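Local coordinates for transmembrane protein (Bartonella henselae, PDB 3PAM) that probably takes part in oligopeptide uptake as a component of an ABC-type transport system, through a domain of the family 5 extracellular solute-binding proteins, at residues Thr12-Phe17 / Met174-Met179; Asp19-Gln24 / Trp106-Glu111; Ile133-Leu138 / Ile160-Asp165; Trp198-Arg203 / Gly213-Ala218; Pro217-Met222 / Asp243-Ser248. All blocks are in the same frame, centred on the assembly; numbering follows the deposited sequence.

Contact 1. Residues Thr12-Phe17 / Met174-Met179; sequences TRRTLF and MFNYDM
Arg-13 and Phe-175 give the tight half of this contact. The guanidinium lies flat over the ring, its plane only 9° from that of the phenyl group and CZ 3.7 Å from the ring centroid, which makes it both a stack and a cation-pi pair. NH2 sits over the middle of the ring, 3.4 Å from Phe-175 CE2. It also donates to the carbonyls of Arg-203 and Asn-210, bonds that would fix the rotation of the group. A second compact patch is apolar: Phe-17 CZ meets the methyl CE of selenomethionine Met-179 at 3.8 Å, while Phe-131 packs edge-to-face on the same phenylalanine. Arg-14, partly exposed, illustrates the looser side. Bent at chi2 (-106°), it reaches along the backbone with two weak bonds. NH2 points almost straight at Asn-176 OD1 (3.4 Å), and NH1 makes a long salt bridge to Asp-178 OD1 (3.4 Å), whose partner oxygen OD2 accepts from Glu-132 N. Together these contacts join the loop after strand 5-10 to the connection that follows the Schellman motif at Phe-175 and leads from helix 165-174 into strand 179-184, a helix-to-strand connection of an alpha/beta fold.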
# COMPACT_ATOMS: atom_id res chain seq x y z
N THR A 12 4.41 5.73 -6.64
CA THR A 12 5.40 6.43 -5.82
C THR A 12 6.38 7.29 -6.63
O THR A 12 7.13 8.08 -6.07
CB THR A 12 6.11 5.36 -4.97
OG1 THR A 12 5.61 5.41 -3.63
CG2 THR A 12 7.57 5.44 -5.00
N ARG A 13 6.34 7.14 -7.96
CA ARG A 13 7.17 7.93 -8.88
C ARG A 13 6.68 9.37 -8.95
O ARG A 13 7.44 10.28 -9.31
CB ARG A 13 7.09 7.37 -10.31
CG ARG A 13 7.89 6.14 -10.56
CD ARG A 13 7.22 5.34 -11.64
NE ARG A 13 7.75 3.99 -11.67
CZ ARG A 13 7.10 2.91 -11.27
NH1 ARG A 13 5.86 3.00 -10.82
NH2 ARG A 13 7.70 1.72 -11.35
N ARG A 14 5.39 9.56 -8.71
CA ARG A 14 4.79 10.90 -8.76
C ARG A 14 4.96 11.62 -7.42
O ARG A 14 4.83 11.01 -6.37
CB ARG A 14 3.31 10.81 -9.14
CG ARG A 14 3.01 9.86 -10.31
CD ARG A 14 2.68 10.57 -11.60
NE ARG A 14 2.91 9.71 -12.76
CZ ARG A 14 2.10 9.63 -13.83
NH1 ARG A 14 0.99 10.36 -13.88
NH2 ARG A 14 2.38 8.81 -14.82
N THR A 15 5.23 12.92 -7.49
CA THR A 15 5.59 13.70 -6.30
C THR A 15 4.59 13.67 -5.15
O THR A 15 4.98 13.59 -4.01
CB THR A 15 5.96 15.15 -6.64
OG1 THR A 15 4.93 15.74 -7.44
CG2 THR A 15 7.29 15.18 -7.38
N LEU A 16 3.30 13.71 -5.45
CA LEU A 16 2.28 13.60 -4.41
C LEU A 16 2.36 12.38 -3.49
O LEU A 16 1.85 12.41 -2.35
CB LEU A 16 0.90 13.66 -5.05
CG LEU A 16 0.41 15.02 -5.52
CD1 LEU A 16 -0.83 14.79 -6.36
CD2 LEU A 16 0.11 15.89 -4.33
N PHE A 17 2.95 11.29 -3.99
CA PHE A 17 3.06 10.06 -3.22
C PHE A 17 4.49 9.64 -2.89
O PHE A 17 4.72 8.48 -2.58
CB PHE A 17 2.37 8.88 -3.93
CG PHE A 17 0.96 9.15 -4.38
CD1 PHE A 17 -0.01 9.63 -3.49
CD2 PHE A 17 0.57 8.86 -5.68
CE1 PHE A 17 -1.34 9.85 -3.91
CE2 PHE A 17 -0.76 9.08 -6.11
CZ PHE A 17 -1.71 9.57 -5.22
N MSE A 174 3.47 1.39 -18.98
CA MSE A 174 4.23 2.64 -18.99
C MSE A 174 4.32 3.30 -17.61
O MSE A 174 4.99 4.33 -17.44
CB MSE A 174 3.64 3.61 -20.01
CG MSE A 174 3.66 3.12 -21.46
SE MSE A 174 5.48 2.77 -22.10
CE MSE A 174 5.14 2.72 -24.04
N PHE A 175 3.65 2.69 -16.62
CA PHE A 175 3.45 3.33 -15.30
C PHE A 175 2.71 4.69 -15.39
O PHE A 175 2.92 5.60 -14.58
CB PHE A 175 4.79 3.44 -14.56
CG PHE A 175 5.48 2.13 -14.39
CD1 PHE A 175 4.79 1.04 -13.86
CD2 PHE A 175 6.80 1.97 -14.76
CE1 PHE A 175 5.39 -0.18 -13.70
CE2 PHE A 175 7.44 0.73 -14.62
CZ PHE A 175 6.73 -0.35 -14.09
N ASN A 176 1.86 4.81 -16.40
CA ASN A 176 1.13 6.04 -16.65
C ASN A 176 -0.18 6.14 -15.84
O ASN A 176 -1.28 6.02 -16.38
CB ASN A 176 0.87 6.20 -18.15
CG ASN A 176 0.37 7.58 -18.51
OD1 ASN A 176 0.63 8.55 -17.78
ND2 ASN A 176 -0.35 7.68 -19.62
N TYR A 177 -0.04 6.35 -14.54
CA TYR A 177 -1.18 6.41 -13.65
C TYR A 177 -0.72 7.01 -12.35
O TYR A 177 0.44 6.89 -11.99
CB TYR A 177 -1.77 5.00 -13.40
CG TYR A 177 -0.75 3.95 -13.00
CD1 TYR A 177 -0.38 3.77 -11.66
CD2 TYR A 177 -0.17 3.12 -13.96
CE1 TYR A 177 0.57 2.80 -11.30
CE2 TYR A 177 0.76 2.16 -13.61
CZ TYR A 177 1.14 2.01 -12.29
OH TYR A 177 2.08 1.07 -11.95
N ASP A 178 -1.64 7.64 -11.62
CA ASP A 178 -1.34 8.07 -10.27
C ASP A 178 -1.54 6.89 -9.32
O ASP A 178 -0.73 6.65 -8.40
CB ASP A 178 -2.25 9.23 -9.89
CG ASP A 178 -2.01 10.50 -10.72
OD1 ASP A 178 -0.84 10.80 -11.04
OD2 ASP A 178 -2.98 11.22 -11.03
N MSE A 179 -2.64 6.17 -9.53
CA MSE A 179 -3.07 5.10 -8.64
C MSE A 179 -3.90 4.12 -9.46
O MSE A 179 -4.63 4.54 -10.35
CB MSE A 179 -3.90 5.67 -7.48
CG MSE A 179 -4.24 4.68 -6.38
SE MSE A 179 -5.20 5.50 -4.88
CE MSE A 179 -3.75 6.57 -4.14

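Contact 2. Residues Asp19-Gln24 / Trp106-Glu111; sequences DKRVRQ and WKLLQE. With EOH (ethanol), chain G.
Leu-108 spreads over the stem of Arg-21, its CD2 methyl 3.9 Å from Arg-21 CB, and the same methyl lies 3.7 Å from Gln-24 OE1. Gln-24, extended beyond CG, crosses the leucine at about a right angle. Leu-108 thus has two kinds of neighbour, the apolar stem of Arg-21 and the amide end of Gln-24. On the buried side Val-22 and Leu-109 touch more lightly, with CG1 and CD2 4.3 Å apart, and Phe-114 and Phe-129 also pack against Val-22. These meetings illustrate a near-antiparallel helix pair: the axes of 20-24 and 106-111 approach to 8.5 Å at 162°, close enough for the backbone carbonyl of Arg-21 to come near Leu-108 CB. The first turn of the helix at 20-24 is capped by Asp-19, whose OD1 accepts from Arg-21 N at 3.1 Å through its anti lone pair. Bends at chi2 (110°) and chi3 (109°) bring the arginine tip back to that carboxylate, where NH1 forms a salt bridge with Asp-19 OD2 (2.9 Å), its hydrogen bond weak and poorly directed. Glu-111 is of opposite charge but stays beyond salt-bridge range, its OE1 4.4 Å from Arg-21 NE. Its carbonyl oxygen passes near Arg-21 NH2 at a poor angle, and accepts from the hydroxyl of an ethanol, probably from the crystallisation liquor, whose placement is doubtful.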
# COMPACT_ATOMS: atom_id res chain seq x y z
N ASP A 19 6.15 10.52 -0.21
CA ASP A 19 6.36 10.55 1.25
C ASP A 19 5.53 9.50 1.94
O ASP A 19 4.31 9.44 1.78
CB ASP A 19 6.03 11.94 1.79
CG ASP A 19 6.61 12.20 3.18
OD1 ASP A 19 6.11 11.62 4.15
OD2 ASP A 19 7.54 13.03 3.31
N LYS A 20 6.19 8.67 2.74
CA LYS A 20 5.58 7.51 3.38
C LYS A 20 4.45 7.87 4.33
O LYS A 20 3.52 7.09 4.49
CB LYS A 20 6.65 6.69 4.12
N ARG A 21 4.53 9.04 4.96
CA ARG A 21 3.46 9.51 5.85
C ARG A 21 2.19 9.84 5.11
O ARG A 21 1.10 9.63 5.62
CB ARG A 21 3.89 10.74 6.64
CG ARG A 21 5.03 10.53 7.61
CD ARG A 21 6.24 11.24 7.09
NE ARG A 21 6.56 12.41 7.89
CZ ARG A 21 7.26 13.46 7.46
NH1 ARG A 21 7.69 13.54 6.21
NH2 ARG A 21 7.52 14.45 8.31
N VAL A 22 2.35 10.37 3.90
CA VAL A 22 1.23 10.70 3.02
C VAL A 22 0.47 9.45 2.58
O VAL A 22 -0.77 9.37 2.69
CB VAL A 22 1.72 11.39 1.74
CG1 VAL A 22 0.57 11.58 0.76
CG2 VAL A 22 2.39 12.72 2.08
N ARG A 23 1.21 8.47 2.07
CA ARG A 23 0.61 7.18 1.70
C ARG A 23 -0.00 6.55 2.97
O ARG A 23 -1.09 5.98 2.93
CB ARG A 23 1.66 6.28 1.07
CG ARG A 23 2.35 6.91 -0.15
CD ARG A 23 3.16 5.89 -0.92
NE ARG A 23 4.17 5.23 -0.09
CZ ARG A 23 5.46 5.56 -0.08
NH1 ARG A 23 5.92 6.53 -0.87
NH2 ARG A 23 6.30 4.90 0.72
N GLN A 24 0.67 6.72 4.10
CA GLN A 24 0.13 6.20 5.35
C GLN A 24 -1.20 6.89 5.69
O GLN A 24 -2.18 6.23 6.03
CB GLN A 24 1.16 6.39 6.45
CG GLN A 24 1.06 5.40 7.57
CD GLN A 24 1.83 5.88 8.79
OE1 GLN A 24 2.77 6.67 8.66
NE2 GLN A 24 1.45 5.41 9.98
N TRP A 106 -5.07 13.50 8.95
CA TRP A 106 -4.85 14.93 8.91
C TRP A 106 -3.57 15.27 9.66
O TRP A 106 -2.74 16.03 9.15
CB TRP A 106 -6.05 15.67 9.54
CG TRP A 106 -5.91 17.14 9.69
CD1 TRP A 106 -6.23 17.88 10.81
CD2 TRP A 106 -5.42 18.08 8.72
NE1 TRP A 106 -5.97 19.22 10.58
CE2 TRP A 106 -5.47 19.36 9.31
CE3 TRP A 106 -4.94 17.96 7.40
CZ2 TRP A 106 -5.06 20.51 8.63
CZ3 TRP A 106 -4.53 19.11 6.74
CH2 TRP A 106 -4.60 20.36 7.35
N LYS A 107 -3.43 14.67 10.85
CA LYS A 107 -2.21 14.77 11.65
C LYS A 107 -0.97 14.37 10.86
O LYS A 107 0.03 15.06 10.88
CB LYS A 107 -2.33 13.94 12.94
N LEU A 108 -1.06 13.25 10.15
CA LEU A 108 0.06 12.77 9.34
C LEU A 108 0.42 13.70 8.18
O LEU A 108 1.60 13.88 7.84
CB LEU A 108 -0.22 11.35 8.84
CG LEU A 108 0.15 10.23 9.81
CD1 LEU A 108 -0.62 8.94 9.51
CD2 LEU A 108 1.66 9.97 9.79
N LEU A 109 -0.60 14.30 7.57
CA LEU A 109 -0.36 15.23 6.46
C LEU A 109 0.30 16.54 6.90
O LEU A 109 1.15 17.08 6.19
CB LEU A 109 -1.64 15.47 5.67
CG LEU A 109 -2.05 14.21 4.89
CD1 LEU A 109 -3.56 14.03 4.84
CD2 LEU A 109 -1.45 14.21 3.46
N GLN A 110 -0.08 17.06 8.05
CA GLN A 110 0.56 18.25 8.58
C GLN A 110 2.07 18.05 8.75
O GLN A 110 2.87 18.92 8.36
CB GLN A 110 -0.13 18.74 9.87
CG GLN A 110 -1.56 19.25 9.65
CD GLN A 110 -2.35 19.45 10.94
OE1 GLN A 110 -1.88 20.08 11.88
NE2 GLN A 110 -3.55 18.89 11.00
N GLU A 111 2.46 16.89 9.30
CA GLU A 111 3.87 16.53 9.49
C GLU A 111 4.63 16.55 8.19
O GLU A 111 5.79 16.97 8.14
CB GLU A 111 4.01 15.12 10.05
CG GLU A 111 3.02 14.77 11.12
CD GLU A 111 3.53 13.68 12.04
OE1 GLU A 111 4.52 12.99 11.69
OE2 GLU A 111 2.93 13.52 13.13
C1 EOH G . 9.10 16.39 9.87
C2 EOH G . 10.56 16.86 9.71
O EOH G . 8.28 17.57 9.81

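Contact 3. Residues Ile133-Leu138 / Ile160-Asp165; sequences IMTQSL and IRTVDD
Ile-133 and Ile-160 are paired in a parallel ladder, held first by backbone bonds. Arg-161 N donates to Ile-133 O at 2.8 Å, Thr-135 N to Arg-161 O at 2.7 Å, and Val-163 N to Thr-135 O at 3.2 Å. The last carbonyl also receives a CA-H...O contact from Thr-162 CA. Hydroxyl bonds reinforce the far end. Thr-135 OG1 stands between its own backbone N and carbonyl carbon (chi1 54°), which lets it donate to Arg-161 O at 2.7 Å, tilted 35° from the carbonyl plane; that oxygen is thus gripped by both the N-H and the hydroxyl of a single residue. Thr-162 OG1 lies 2.8 Å from Thr-135 OG1. The ladder joins the two strands of a beta-alpha-beta unit, in which helix 138-152 connects strand 130-135 to strand 157-162, the latter at the border of the mixed sheet within this chain. Among the apolar contacts, the isoleucines lie side by side on the face of the threonines, Ile-133 CD1 3.7 Å from Ile-160 CD1, and Ala-144 of that helix packs on Ile-160 and Thr-135. Met-134 points to the other face, and the methyl CE of this selenomethionine meets Val-163 CG2, just past the strand end, at 3.7 Å, the two side chains crossing at about a right angle. Charge enters through Arg-161, whose NE forms a salt bridge with Glu-159.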
# COMPACT_ATOMS: atom_id res chain seq x y z
N ILE A 133 -7.45 8.11 -10.32
CA ILE A 133 -7.49 6.67 -10.10
C ILE A 133 -8.05 5.98 -11.37
O ILE A 133 -9.18 6.26 -11.81
CB ILE A 133 -8.30 6.27 -8.85
CG1 ILE A 133 -7.90 7.15 -7.66
CG2 ILE A 133 -8.07 4.81 -8.49
CD1 ILE A 133 -8.50 6.72 -6.31
N MSE A 134 -7.22 5.12 -11.96
CA MSE A 134 -7.55 4.43 -13.20
C MSE A 134 -8.08 3.06 -12.86
O MSE A 134 -7.41 2.25 -12.22
CB MSE A 134 -6.32 4.32 -14.11
CG MSE A 134 -6.51 3.40 -15.28
SE MSE A 134 -4.98 3.44 -16.48
CE MSE A 134 -5.75 4.76 -17.68
N THR A 135 -9.31 2.80 -13.27
CA THR A 135 -9.91 1.50 -13.02
C THR A 135 -10.25 0.85 -14.34
O THR A 135 -10.35 1.54 -15.36
CB THR A 135 -11.19 1.59 -12.18
OG1 THR A 135 -12.10 2.51 -12.80
CG2 THR A 135 -10.85 2.06 -10.75
N GLN A 136 -10.42 -0.46 -14.29
CA GLN A 136 -10.77 -1.23 -15.48
C GLN A 136 -12.21 -1.71 -15.48
O GLN A 136 -12.82 -1.81 -16.54
CB GLN A 136 -9.80 -2.40 -15.72
CG GLN A 136 -9.44 -3.24 -14.49
CD GLN A 136 -8.46 -4.36 -14.83
OE1 GLN A 136 -7.70 -4.26 -15.79
NE2 GLN A 136 -8.49 -5.44 -14.05
N SER A 137 -12.76 -2.00 -14.29
CA SER A 137 -14.09 -2.62 -14.17
C SER A 137 -15.05 -1.84 -13.26
O SER A 137 -14.63 -1.10 -12.37
CB SER A 137 -13.94 -4.05 -13.66
OG SER A 137 -13.81 -4.07 -12.25
N LEU A 138 -16.35 -2.01 -13.49
CA LEU A 138 -17.40 -1.35 -12.70
C LEU A 138 -17.29 -1.57 -11.20
O LEU A 138 -17.65 -0.71 -10.42
CB LEU A 138 -18.78 -1.81 -13.16
CG LEU A 138 -19.62 -1.06 -14.20
CD1 LEU A 138 -18.84 -0.03 -15.03
CD2 LEU A 138 -20.34 -2.10 -15.09
N ILE A 160 -11.83 9.75 -10.67
CA ILE A 160 -12.03 8.34 -10.98
C ILE A 160 -12.22 8.14 -12.50
O ILE A 160 -13.08 8.76 -13.11
CB ILE A 160 -13.19 7.72 -10.16
CG1 ILE A 160 -13.03 8.00 -8.65
CG2 ILE A 160 -13.29 6.21 -10.41
CD1 ILE A 160 -11.63 7.76 -8.04
N ARG A 161 -11.37 7.31 -13.10
CA ARG A 161 -11.48 6.96 -14.52
C ARG A 161 -11.69 5.46 -14.68
O ARG A 161 -11.05 4.67 -14.00
CB ARG A 161 -10.23 7.36 -15.29
CG ARG A 161 -9.99 8.86 -15.42
CD ARG A 161 -10.69 9.47 -16.61
NE ARG A 161 -10.25 10.86 -16.79
CZ ARG A 161 -10.63 11.67 -17.77
NH1 ARG A 161 -11.47 11.26 -18.72
NH2 ARG A 161 -10.15 12.91 -17.82
N THR A 162 -12.59 5.08 -15.57
CA THR A 162 -12.63 3.70 -16.05
C THR A 162 -12.45 3.73 -17.56
O THR A 162 -13.17 4.43 -18.27
CB THR A 162 -13.94 2.98 -15.70
OG1 THR A 162 -14.31 3.30 -14.35
CG2 THR A 162 -13.73 1.53 -15.79
N VAL A 163 -11.46 2.97 -18.02
CA VAL A 163 -11.05 2.96 -19.41
C VAL A 163 -11.07 1.55 -20.01
O VAL A 163 -11.30 0.55 -19.28
CB VAL A 163 -9.61 3.59 -19.62
CG1 VAL A 163 -9.53 5.01 -19.04
CG2 VAL A 163 -8.49 2.67 -19.06
N ASP A 164 -10.82 1.48 -21.32
CA ASP A 164 -10.74 0.21 -22.05
C ASP A 164 -9.48 -0.57 -21.67
O ASP A 164 -8.54 -0.02 -21.06
CB ASP A 164 -10.77 0.45 -23.57
N ASP A 165 -9.45 -1.84 -22.06
CA ASP A 165 -8.35 -2.71 -21.70
C ASP A 165 -7.03 -2.40 -22.40
O ASP A 165 -5.99 -2.38 -21.76
CB ASP A 165 -8.73 -4.18 -21.88
CG ASP A 165 -8.24 -5.04 -20.73
OD1 ASP A 165 -7.66 -4.47 -19.77
OD2 ASP A 165 -8.46 -6.27 -20.77

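Contact 4. Residues Trp198-Arg203 / Gly213-Ala218; sequences WSSASR and GASDPA
Trp-198 and Arg-203 both meet the 213-218 segment with the edges of their flat groups. The indole of Trp-198 presents CE3 to Ala-214 CB, 4.0 Å away and near the ring plane, while the guanidinium of Arg-203 turns its NH1 edge to the carbonyl of Gly-213. The setting is a pair of helix boundaries: helix 193-198 gives way to an ST motif at Ser-199, whose OG accepts from Ser-202 N, and Asp-216 is the N-cap of helix 217-228. Arg-203 runs out with CG anti to the backbone N (chi1 169°) and an extended chain, which lays CG and CD along Gly-213. Its hydrogen bond from NH1 to Gly-213 O, modelled at 2.5 Å, is so short that the exact length is doubtful; the oxygen lies 24° out of the guanidinium plane. Arg-203 CD also packs on Ser-215 CB at 3.7 Å. Water fills in the polar bridging. One molecule bonds to Trp-198 O (2.9 Å) and to Asp-216 N (3.0 Å); a second joins Ser-200 O at 3.1 Å to Ser-215 OG at 2.7 Å. Asn-210 ND2 serves the carbonyls of both Ser-199 and Ala-214, and Ser-200 OG bonds to Asp-220. At the start of the helix Ala-218 N points almost straight (173°) at Asp-216 OD1, 2.8 Å away, meeting the oxygen from above the carboxylate plane.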
# COMPACT_ATOMS: atom_id res chain seq x y z
N TRP A 198 9.25 -5.80 -6.48
CA TRP A 198 9.67 -4.84 -5.46
C TRP A 198 11.07 -4.26 -5.60
O TRP A 198 11.39 -3.30 -4.90
CB TRP A 198 9.59 -5.47 -4.07
CG TRP A 198 8.24 -5.92 -3.73
CD1 TRP A 198 7.82 -7.20 -3.60
CD2 TRP A 198 7.10 -5.10 -3.49
NE1 TRP A 198 6.50 -7.24 -3.29
CE2 TRP A 198 6.02 -5.96 -3.21
CE3 TRP A 198 6.89 -3.71 -3.47
CZ2 TRP A 198 4.74 -5.49 -2.91
CZ3 TRP A 198 5.64 -3.25 -3.17
CH2 TRP A 198 4.57 -4.14 -2.89
N SER A 199 11.90 -4.83 -6.46
CA SER A 199 13.30 -4.44 -6.46
C SER A 199 13.41 -3.06 -7.10
O SER A 199 12.58 -2.68 -7.93
CB SER A 199 14.15 -5.44 -7.23
OG SER A 199 14.03 -5.18 -8.61
N SER A 200 14.45 -2.34 -6.71
CA SER A 200 14.66 -0.97 -7.15
C SER A 200 14.96 -0.89 -8.64
O SER A 200 14.52 0.05 -9.33
CB SER A 200 15.83 -0.36 -6.39
OG SER A 200 16.95 -1.21 -6.54
N ALA A 201 15.70 -1.88 -9.13
CA ALA A 201 15.97 -2.00 -10.55
C ALA A 201 14.68 -2.09 -11.38
O ALA A 201 14.58 -1.47 -12.46
CB ALA A 201 16.90 -3.20 -10.83
N SER A 202 13.70 -2.81 -10.86
CA SER A 202 12.44 -2.99 -11.58
C SER A 202 11.56 -1.76 -11.48
O SER A 202 10.52 -1.68 -12.13
CB SER A 202 11.70 -4.21 -11.07
OG SER A 202 10.83 -3.88 -9.99
N ARG A 203 11.97 -0.78 -10.70
CA ARG A 203 11.19 0.47 -10.67
C ARG A 203 11.21 1.17 -12.04
O ARG A 203 10.19 1.69 -12.48
CB ARG A 203 11.69 1.39 -9.57
CG ARG A 203 11.13 2.79 -9.61
CD ARG A 203 11.92 3.67 -8.67
NE ARG A 203 11.66 5.07 -8.90
CZ ARG A 203 10.97 5.86 -8.09
NH1 ARG A 203 10.43 5.40 -6.95
NH2 ARG A 203 10.82 7.13 -8.41
N GLY A 213 6.59 1.52 -7.86
CA GLY A 213 7.90 2.15 -8.06
C GLY A 213 8.74 2.15 -6.79
O GLY A 213 9.62 3.01 -6.60
N ALA A 214 8.49 1.16 -5.94
CA ALA A 214 9.26 0.97 -4.72
C ALA A 214 10.74 0.76 -5.02
O ALA A 214 11.09 0.05 -5.96
CB ALA A 214 8.74 -0.20 -3.93
N SER A 215 11.58 1.39 -4.20
CA SER A 215 13.01 1.39 -4.42
C SER A 215 13.75 1.77 -3.14
O SER A 215 14.10 2.91 -2.93
CB SER A 215 13.37 2.37 -5.54
OG SER A 215 14.78 2.51 -5.66
N ASP A 216 13.99 0.77 -2.30
CA ASP A 216 14.67 0.94 -1.03
C ASP A 216 15.72 -0.17 -0.91
O ASP A 216 15.42 -1.34 -1.22
CB ASP A 216 13.63 0.81 0.07
CG ASP A 216 14.19 1.05 1.47
OD1 ASP A 216 15.41 0.92 1.72
OD2 ASP A 216 13.36 1.36 2.34
N PRO A 217 16.95 0.18 -0.49
CA PRO A 217 18.00 -0.81 -0.24
C PRO A 217 17.58 -1.90 0.74
O PRO A 217 18.09 -3.02 0.68
CB PRO A 217 19.14 0.02 0.36
CG PRO A 217 18.97 1.36 -0.25
CD PRO A 217 17.47 1.56 -0.37
N ALA A 218 16.65 -1.58 1.64
CA ALA A 218 16.18 -2.53 2.64
C ALA A 218 15.41 -3.62 1.96
O ALA A 218 15.61 -4.80 2.22
CB ALA A 218 15.31 -1.83 3.69
O HOH W 1 13.55 -1.94 -3.61
O HOH W 2 15.16 2.94 -8.28

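Contact 5. Residues Pro217-Met222 / Asp243-Ser248; sequences PAIDAM and DRILIS
The carbonyl oxygen of Arg-244, one residue before the Ile-245 side chain that carries this contact, is gripped twice by Ser-248. OG donates to it at 2.9 Å, nearly in line with the carbonyl, and the backbone N adds the regular helical bond at 3.2 Å. The serine hydroxyl is also hydrogen-bonded to Leu-79 N. The contact joins helices 217-228 and 232-249, consecutive and near-antiparallel, as a helical hairpin, their short segments crossing at 154° with axes 10.0 Å apart. No hydrogen bond spans the pair; the joint is wholly apolar and buried. Ile-245 is the central side chain and uses both branches. With CG1 anti to the carbonyl carbon (chi1 -65°) and the chain extended beyond it, CD1 reaches between Ala-218 CB, 3.5 Å away, and Met-222 CG at 3.7 Å. The selenomethionine meets it at about a right angle, offering its stem, and then bends at chi2 and chi3. Leu-71 of helix 65-71 packs against both Ile-245 and Met-222. The other branch of the isoleucine, CG2, presses on Ile-219 CG1 at 3.5 Å. Trp-198 borders this side, touching both Ile-219 and Leu-246, and there the outer methyl of Ile-219, CD1, meets Leu-246 CD2 at 3.8 Å.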
# COMPACT_ATOMS: atom_id res chain seq x y z
N PRO A 217 16.95 0.18 -0.49
CA PRO A 217 18.00 -0.81 -0.24
C PRO A 217 17.58 -1.90 0.74
O PRO A 217 18.09 -3.02 0.68
CB PRO A 217 19.14 0.02 0.36
CG PRO A 217 18.97 1.36 -0.25
CD PRO A 217 17.47 1.56 -0.37
N ALA A 218 16.65 -1.58 1.64
CA ALA A 218 16.18 -2.53 2.64
C ALA A 218 15.41 -3.62 1.96
O ALA A 218 15.61 -4.80 2.22
CB ALA A 218 15.31 -1.83 3.69
N ILE A 219 14.52 -3.21 1.07
CA ILE A 219 13.71 -4.13 0.29
C ILE A 219 14.59 -5.08 -0.53
O ILE A 219 14.39 -6.29 -0.49
CB ILE A 219 12.77 -3.37 -0.60
CG1 ILE A 219 11.90 -2.50 0.28
CG2 ILE A 219 11.97 -4.35 -1.48
CD1 ILE A 219 10.76 -1.85 -0.39
N ASP A 220 15.56 -4.53 -1.24
CA ASP A 220 16.46 -5.33 -2.06
C ASP A 220 17.25 -6.31 -1.21
O ASP A 220 17.37 -7.48 -1.58
CB ASP A 220 17.43 -4.45 -2.86
CG ASP A 220 16.74 -3.66 -3.96
OD1 ASP A 220 15.48 -3.67 -4.00
OD2 ASP A 220 17.44 -3.04 -4.77
N ALA A 221 17.78 -5.83 -0.09
CA ALA A 221 18.47 -6.65 0.89
C ALA A 221 17.64 -7.83 1.41
O ALA A 221 18.15 -8.94 1.50
CB ALA A 221 19.00 -5.80 2.07
N MSE A 222 16.37 -7.59 1.77
CA MSE A 222 15.49 -8.67 2.22
C MSE A 222 15.25 -9.70 1.10
O MSE A 222 15.26 -10.90 1.34
CB MSE A 222 14.17 -8.14 2.74
CG MSE A 222 14.25 -7.36 4.05
SE MSE A 222 15.54 -8.09 5.32
CE MSE A 222 17.12 -7.03 4.88
N ASP A 243 7.80 -8.29 4.65
CA ASP A 243 6.42 -7.89 4.97
C ASP A 243 6.39 -6.62 5.85
O ASP A 243 5.61 -5.71 5.62
CB ASP A 243 5.69 -9.04 5.67
CG ASP A 243 4.19 -8.79 5.78
OD1 ASP A 243 3.62 -8.25 4.81
OD2 ASP A 243 3.59 -9.13 6.83
N ARG A 244 7.31 -6.59 6.79
CA ARG A 244 7.44 -5.56 7.76
C ARG A 244 7.81 -4.21 7.17
O ARG A 244 7.34 -3.20 7.59
CB ARG A 244 8.46 -5.99 8.78
CG ARG A 244 7.85 -6.45 10.05
CD ARG A 244 8.70 -7.31 10.97
NE ARG A 244 7.80 -7.74 12.02
CZ ARG A 244 7.66 -8.96 12.48
NH1 ARG A 244 8.44 -9.92 12.07
NH2 ARG A 244 6.75 -9.18 13.39
N ILE A 245 8.66 -4.24 6.18
CA ILE A 245 9.07 -3.09 5.38
C ILE A 245 7.97 -2.64 4.45
O ILE A 245 7.77 -1.44 4.26
CB ILE A 245 10.32 -3.42 4.55
CG1 ILE A 245 11.49 -3.67 5.50
CG2 ILE A 245 10.65 -2.27 3.58
CD1 ILE A 245 12.76 -4.02 4.82
N LEU A 246 7.25 -3.58 3.85
CA LEU A 246 6.26 -3.21 2.86
C LEU A 246 5.04 -2.65 3.54
O LEU A 246 4.42 -1.68 3.08
CB LEU A 246 5.92 -4.40 1.99
CG LEU A 246 7.09 -4.94 1.17
CD1 LEU A 246 6.62 -6.14 0.35
CD2 LEU A 246 7.62 -3.87 0.27
N ILE A 247 4.68 -3.24 4.67
CA ILE A 247 3.66 -2.65 5.53
C ILE A 247 4.05 -1.22 5.93
O ILE A 247 3.22 -0.31 5.89
CB ILE A 247 3.41 -3.54 6.78
CG1 ILE A 247 2.75 -4.85 6.35
CG2 ILE A 247 2.56 -2.82 7.84
CD1 ILE A 247 2.92 -5.96 7.36
N SER A 248 5.30 -1.03 6.32
CA SER A 248 5.74 0.29 6.81
C SER A 248 5.86 1.28 5.69
O SER A 248 5.85 2.49 5.92
CB SER A 248 7.08 0.19 7.54
OG SER A 248 6.94 -0.57 8.70

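Contact 1 touches three of the others. Phe-17 O takes a probable hydrogen bond from Arg-23 NH1 of contact 2 (2.9 Å), Met-179 O one from Met-134 N of contact 3 (3.1 Å), and Arg-203 O of contact 4 one from Arg-13 NH2 (2.7 Å). Contacts 4 and 5 form a second cluster, their centres about 9 Å apart: they share the start of helix 217-228, and Trp-198 CE2 packs 3.6 Å from Leu-246 CD1. Contacts 3 and 5 are on opposite sides of the chain's centre, about 30 Å apart between centres. Ethanol near contacts 1, 2 and 4 probably comes from the crystallisation liquor, so these sites cannot be taken as the peptide-binding pocket on that evidence.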